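PDB 5IKY: oxalate biosynthetic component 1 from Burkholderia thailandensis, which acts as a bifunctional enzyme of quorum sensing-dependent oxalate production, combining a serine hydrolase of the alpha/beta-hydrolase type with an additional lyase activity. Local coordinates for residues A[253-257]-A[258-262]; A[519-522]-A[523-527]. All blocks are in the same frame, centred on the assembly; numbering follows the deposited sequence.

Overall arrangement
Interaction 1 comes first along the chain and interaction 2 later, with centres 26 Å apart and nearest atoms about 15 Å apart, so they do not touch. Both belong to the TIM-barrel part of the enzyme, built round its parallel sheet. Residues 253-262 carry the chain from strand 246-248 into helix 257-270, between barrel strands 223-226 and 275-278, near the magnesium ion at the C-terminal ends of the strands. Residues 519-527 take in most of helix 518-524 and the turn after it; Leu521 and Arg522 touch strand 275-278, Leu525 and Met527 strand 375-380. Contacts with Ile275 and Leu376 place this second helix end toward the N-terminal ends of the strands.

Interaction 1: residues A[253-257]-A[258-262]; sequences NHIVL and DDYDR
Tyr260 N donates to Val256 O at 3.2 Å and 162°, opening the first turn of helix 257-270, with Val256 as its N-cap residue. This is a helix start in a beta-alpha connection of the TIM barrel. One residue on, Asp261 N reaches Leu257 O at 2.9 Å, a more bent bond of 145°. The approach to the helix is tied to Thr228, which is hydrogen-bonded to Val256 N and His254 O. Asn253 OD1 is hydrogen-bonded to ND1 of His227, a magnesium ligand, which puts Asn253 in the second shell of the metal site.

Packing begins with Val256, whose CG1 stands anti to the backbone N (chi1 -175°) and meets Asp259 OD2 at 3.6 Å, methyl against carboxylate oxygen. On the buried side, Tyr260 rests among Thr228, Tyr301 and the ring of His297. The Asp261 carboxylate lies close to Leu257 O without bonding to it, and OD1 instead forms a salt bridge with Lys299. Ile255 CG2 reaches the edge of the Tyr260 ring, near its plane, 4.2 Å from CE2.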
loop_
_atom_site.group_PDB
_atom_site.type_symbol
_atom_site.label_atom_id
_atom_site.label_comp_id
_atom_site.label_asym_id
_atom_site.label_seq_id
_atom_site.Cartn_x
_atom_site.Cartn_y
_atom_site.Cartn_z
ATOM N N ASN A 253 8.241 28.128 -3.924
ATOM C CA ASN A 253 9.059 26.931 -4.045
ATOM C C ASN A 253 10.384 27.148 -3.339
ATOM O O ASN A 253 11.117 28.088 -3.644
ATOM C CB ASN A 253 9.293 26.564 -5.508
ATOM C CG ASN A 253 10.145 25.320 -5.664
ATOM O OD1 ASN A 253 9.711 24.215 -5.339
ATOM N ND2 ASN A 253 11.360 25.493 -6.174
ATOM N N HIS A 254 10.674 26.281 -2.378
ATOM C CA HIS A 254 11.841 26.436 -1.531
ATOM C C HIS A 254 12.147 25.117 -0.849
ATOM O O HIS A 254 11.236 24.384 -0.466
ATOM C CB HIS A 254 11.612 27.534 -0.488
ATOM C CG HIS A 254 12.835 27.885 0.301
ATOM N ND1 HIS A 254 13.862 28.645 -0.216
ATOM C CD2 HIS A 254 13.197 27.575 1.568
ATOM C CE1 HIS A 254 14.802 28.792 0.699
ATOM N NE2 HIS A 254 14.426 28.150 1.791
ATOM N N ILE A 255 13.427 24.812 -0.695
ATOM C CA ILE A 255 13.821 23.582 -0.029
ATOM C C ILE A 255 13.792 23.794 1.484
ATOM O O ILE A 255 14.614 24.524 2.037
ATOM C CB ILE A 255 15.210 23.121 -0.503
ATOM C CG1 ILE A 255 15.187 22.934 -2.021
ATOM C CG2 ILE A 255 15.616 21.825 0.182
ATOM C CD1 ILE A 255 16.496 22.477 -2.603
ATOM N N VAL A 256 12.814 23.174 2.138
ATOM C CA VAL A 256 12.625 23.324 3.579
ATOM C C VAL A 256 13.122 22.078 4.303
ATOM O O VAL A 256 12.516 21.009 4.203
ATOM C CB VAL A 256 11.144 23.573 3.937
ATOM C CG1 VAL A 256 10.993 23.854 5.423
ATOM C CG2 VAL A 256 10.586 24.726 3.118
ATOM N N LEU A 257 14.223 22.219 5.031
ATOM C CA LEU A 257 14.886 21.070 5.633
ATOM C C LEU A 257 14.061 20.443 6.754
ATOM O O LEU A 257 14.059 19.222 6.918
ATOM C CB LEU A 257 16.270 21.472 6.148
ATOM C CG LEU A 257 17.193 22.017 5.054
ATOM C CD1 LEU A 257 18.573 22.345 5.594
ATOM C CD2 LEU A 257 17.284 21.031 3.899
ATOM N N ASP A 258 13.359 21.271 7.518
ATOM C CA ASP A 258 12.522 20.770 8.605
ATOM C C ASP A 258 11.350 19.945 8.081
ATOM O O ASP A 258 10.945 18.969 8.709
ATOM C CB ASP A 258 12.008 21.921 9.471
ATOM C CG ASP A 258 13.104 22.558 10.304
ATOM O OD1 ASP A 258 14.123 21.883 10.566
ATOM O OD2 ASP A 258 12.945 23.731 10.703
ATOM N N ASP A 259 10.805 20.336 6.932
ATOM C CA ASP A 259 9.735 19.563 6.307
ATOM C C ASP A 259 10.232 18.187 5.872
ATOM O O ASP A 259 9.573 17.179 6.124
ATOM C CB ASP A 259 9.146 20.313 5.111
ATOM C CG ASP A 259 8.172 21.400 5.527
ATOM O OD1 ASP A 259 7.744 21.401 6.702
ATOM O OD2 ASP A 259 7.829 22.249 4.676
ATOM N N TYR A 260 11.398 18.144 5.232
ATOM C CA TYR A 260 11.955 16.875 4.777
ATOM C C TYR A 260 12.402 16.005 5.949
ATOM O O TYR A 260 12.385 14.778 5.856
ATOM C CB TYR A 260 13.122 17.107 3.814
ATOM C CG TYR A 260 12.682 17.413 2.400
ATOM C CD1 TYR A 260 11.902 16.509 1.688
ATOM C CD2 TYR A 260 13.048 18.598 1.774
ATOM C CE1 TYR A 260 11.493 16.777 0.396
ATOM C CE2 TYR A 260 12.645 18.874 0.475
ATOM C CZ TYR A 260 11.866 17.959 -0.206
ATOM O OH TYR A 260 11.460 18.224 -1.493
ATOM N N ASP A 261 12.790 16.641 7.051
ATOM C CA ASP A 261 13.149 15.912 8.264
ATOM C C ASP A 261 11.937 15.176 8.825
ATOM O O ASP A 261 12.082 14.218 9.584
ATOM C CB ASP A 261 13.724 16.853 9.327
ATOM C CG ASP A 261 15.149 17.277 9.027
ATOM O OD1 ASP A 261 15.807 16.619 8.193
ATOM O OD2 ASP A 261 15.615 18.264 9.637
ATOM N N ARG A 262 10.746 15.636 8.451
ATOM C CA ARG A 262 9.502 14.996 8.869
ATOM C C ARG A 262 8.958 14.080 7.774
ATOM O O ARG A 262 8.597 12.932 8.037
ATOM C CB ARG A 262 8.455 16.050 9.243
#

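Interaction 2: residues A[519-522]-A[523-527]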
loop_
_atom_site.group_PDB
_atom_site.type_symbol
_atom_site.label_atom_id
_atom_site.label_comp_id
_atom_site.label_asym_id
_atom_site.label_seq_id
_atom_site.Cartn_x
_atom_site.Cartn_y
_atom_site.Cartn_z
ATOM N N GLU A 519 8.662 -1.787 -6.049
ATOM C CA GLU A 519 9.582 -2.891 -5.775
ATOM C C GLU A 519 10.212 -3.440 -7.049
ATOM O O GLU A 519 11.421 -3.665 -7.106
ATOM C CB GLU A 519 8.861 -4.016 -5.034
ATOM C CG GLU A 519 9.060 -3.998 -3.530
ATOM C CD GLU A 519 8.213 -5.037 -2.823
ATOM O OE1 GLU A 519 7.566 -4.689 -1.810
ATOM O OE2 GLU A 519 8.192 -6.199 -3.283
ATOM N N THR A 520 9.387 -3.656 -8.067
ATOM C CA THR A 520 9.870 -4.153 -9.349
ATOM C C THR A 520 10.797 -3.137 -10.009
ATOM O O THR A 520 11.824 -3.501 -10.587
ATOM C CB THR A 520 8.700 -4.477 -10.298
ATOM O OG1 THR A 520 7.816 -5.410 -9.665
ATOM C CG2 THR A 520 9.205 -5.060 -11.610
ATOM N N LEU A 521 10.439 -1.861 -9.908
ATOM C CA LEU A 521 11.205 -0.802 -10.553
ATOM C C LEU A 521 12.579 -0.643 -9.914
ATOM O O LEU A 521 13.564 -0.382 -10.608
ATOM C CB LEU A 521 10.441 0.524 -10.504
ATOM C CG LEU A 521 11.055 1.659 -11.327
ATOM C CD1 LEU A 521 11.285 1.212 -12.761
ATOM C CD2 LEU A 521 10.167 2.885 -11.296
ATOM N N ARG A 522 12.646 -0.808 -8.596
ATOM C CA ARG A 522 13.920 -0.715 -7.890
ATOM C C ARG A 522 14.900 -1.766 -8.406
ATOM O O ARG A 522 16.110 -1.540 -8.415
ATOM C CB ARG A 522 13.724 -0.862 -6.376
ATOM C CG ARG A 522 12.867 0.230 -5.761
ATOM C CD ARG A 522 12.875 0.172 -4.244
ATOM N NE ARG A 522 14.028 0.877 -3.701
ATOM C CZ ARG A 522 13.975 2.085 -3.157
ATOM N NH1 ARG A 522 12.816 2.723 -3.052
ATOM N NH2 ARG A 522 15.081 2.646 -2.693
ATOM N N ASP A 523 14.376 -2.908 -8.844
ATOM C CA ASP A 523 15.213 -3.934 -9.462
ATOM C C ASP A 523 15.675 -3.492 -10.848
ATOM O O ASP A 523 16.843 -3.653 -11.197
ATOM C CB ASP A 523 14.470 -5.268 -9.562
ATOM C CG ASP A 523 14.245 -5.918 -8.206
ATOM O OD1 ASP A 523 14.855 -5.465 -7.213
ATOM O OD2 ASP A 523 13.469 -6.896 -8.140
ATOM N N GLU A 524 14.756 -2.934 -11.628
ATOM C CA GLU A 524 15.066 -2.482 -12.983
ATOM C C GLU A 524 16.091 -1.349 -13.005
ATOM O O GLU A 524 16.853 -1.216 -13.961
ATOM C CB GLU A 524 13.795 -2.027 -13.702
ATOM C CG GLU A 524 12.944 -3.151 -14.266
ATOM C CD GLU A 524 11.761 -2.634 -15.064
ATOM O OE1 GLU A 524 11.925 -1.624 -15.781
ATOM O OE2 GLU A 524 10.669 -3.238 -14.979
ATOM N N LEU A 525 16.101 -0.532 -11.957
ATOM C CA LEU A 525 16.970 0.640 -11.914
ATOM C C LEU A 525 18.215 0.393 -11.070
ATOM O O LEU A 525 19.095 1.249 -10.984
ATOM C CB LEU A 525 16.208 1.853 -11.369
ATOM C CG LEU A 525 14.907 2.236 -12.080
ATOM C CD1 LEU A 525 14.282 3.474 -11.448
ATOM C CD2 LEU A 525 15.149 2.456 -13.566
ATOM N N GLY A 526 18.283 -0.779 -10.448
ATOM C CA GLY A 526 19.378 -1.103 -9.554
ATOM C C GLY A 526 19.318 -0.312 -8.260
ATOM O O GLY A 526 20.321 0.249 -7.827
ATOM N N MET A 527 18.140 -0.266 -7.642
ATOM C CA MET A 527 17.940 0.507 -6.418
ATOM C C MET A 527 17.243 -0.298 -5.330
ATOM O O MET A 527 16.460 0.252 -4.554
ATOM C CB MET A 527 17.113 1.764 -6.696
ATOM C CG MET A 527 17.733 2.752 -7.656
ATOM S SD MET A 527 16.585 4.098 -7.997
ATOM C CE MET A 527 17.607 5.156 -9.016
HETATM O O HOH W 1 13.347 -4.633 -5.303
#
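The guanidinium of Arg522 meets the carbonyl oxygen of Met527 at its edge, near the guanidinium plane. NE donates to Met527 O at 2.7 Å and 148°. The side chain, bent at chi3 (85°), runs outward and somewhat back from the C-terminal end of helix 518-524, and the turn after Gly526 brings Met527 O beside NE. The outer nitrogens look to the barrel: NH1 donates to Ser273 O, and NH2 forms a salt bridge with Asp309. NH2 is also modelled close to Arg529 NH1; its exact place is less sure, and so is its weak second bond to Met527 O. The carboxylate of Asp523 takes a water on OD1 at 2.6 Å, and the same water donates to Glu519 O at 2.8 Å, bridging one helical turn; OD2 pairs with Arg536.

Past Leu525 the chain closes in a Schellman motif. Met527 N donates to Arg522 O almost straight, at 172°, over a modelled distance of 2.5 Å, short enough to be taken with caution. Gly526, with positive phi, makes the weak inner bond from its N to Asp523 O at 3.3 Å. Leu525 N to Leu521 O, at 2.9 Å, is an i to i+4 backbone bond.

The apolar face is carried by Leu521 and Leu525, with CG of Leu521 against CD1 of Leu525 at 3.7 Å. Leu521 also packs on Ala222 and Ile275, and Leu525 on Pro374 and Leu376. Glu519, at the other end, receives the backbone N-H groups of Asn706 and Gly708.

Arg522 thus ties the turn after the helix, through NE to Met527 O, to the barrel, through NH1 to Ser273 O, with its charge probably offset by Asp309.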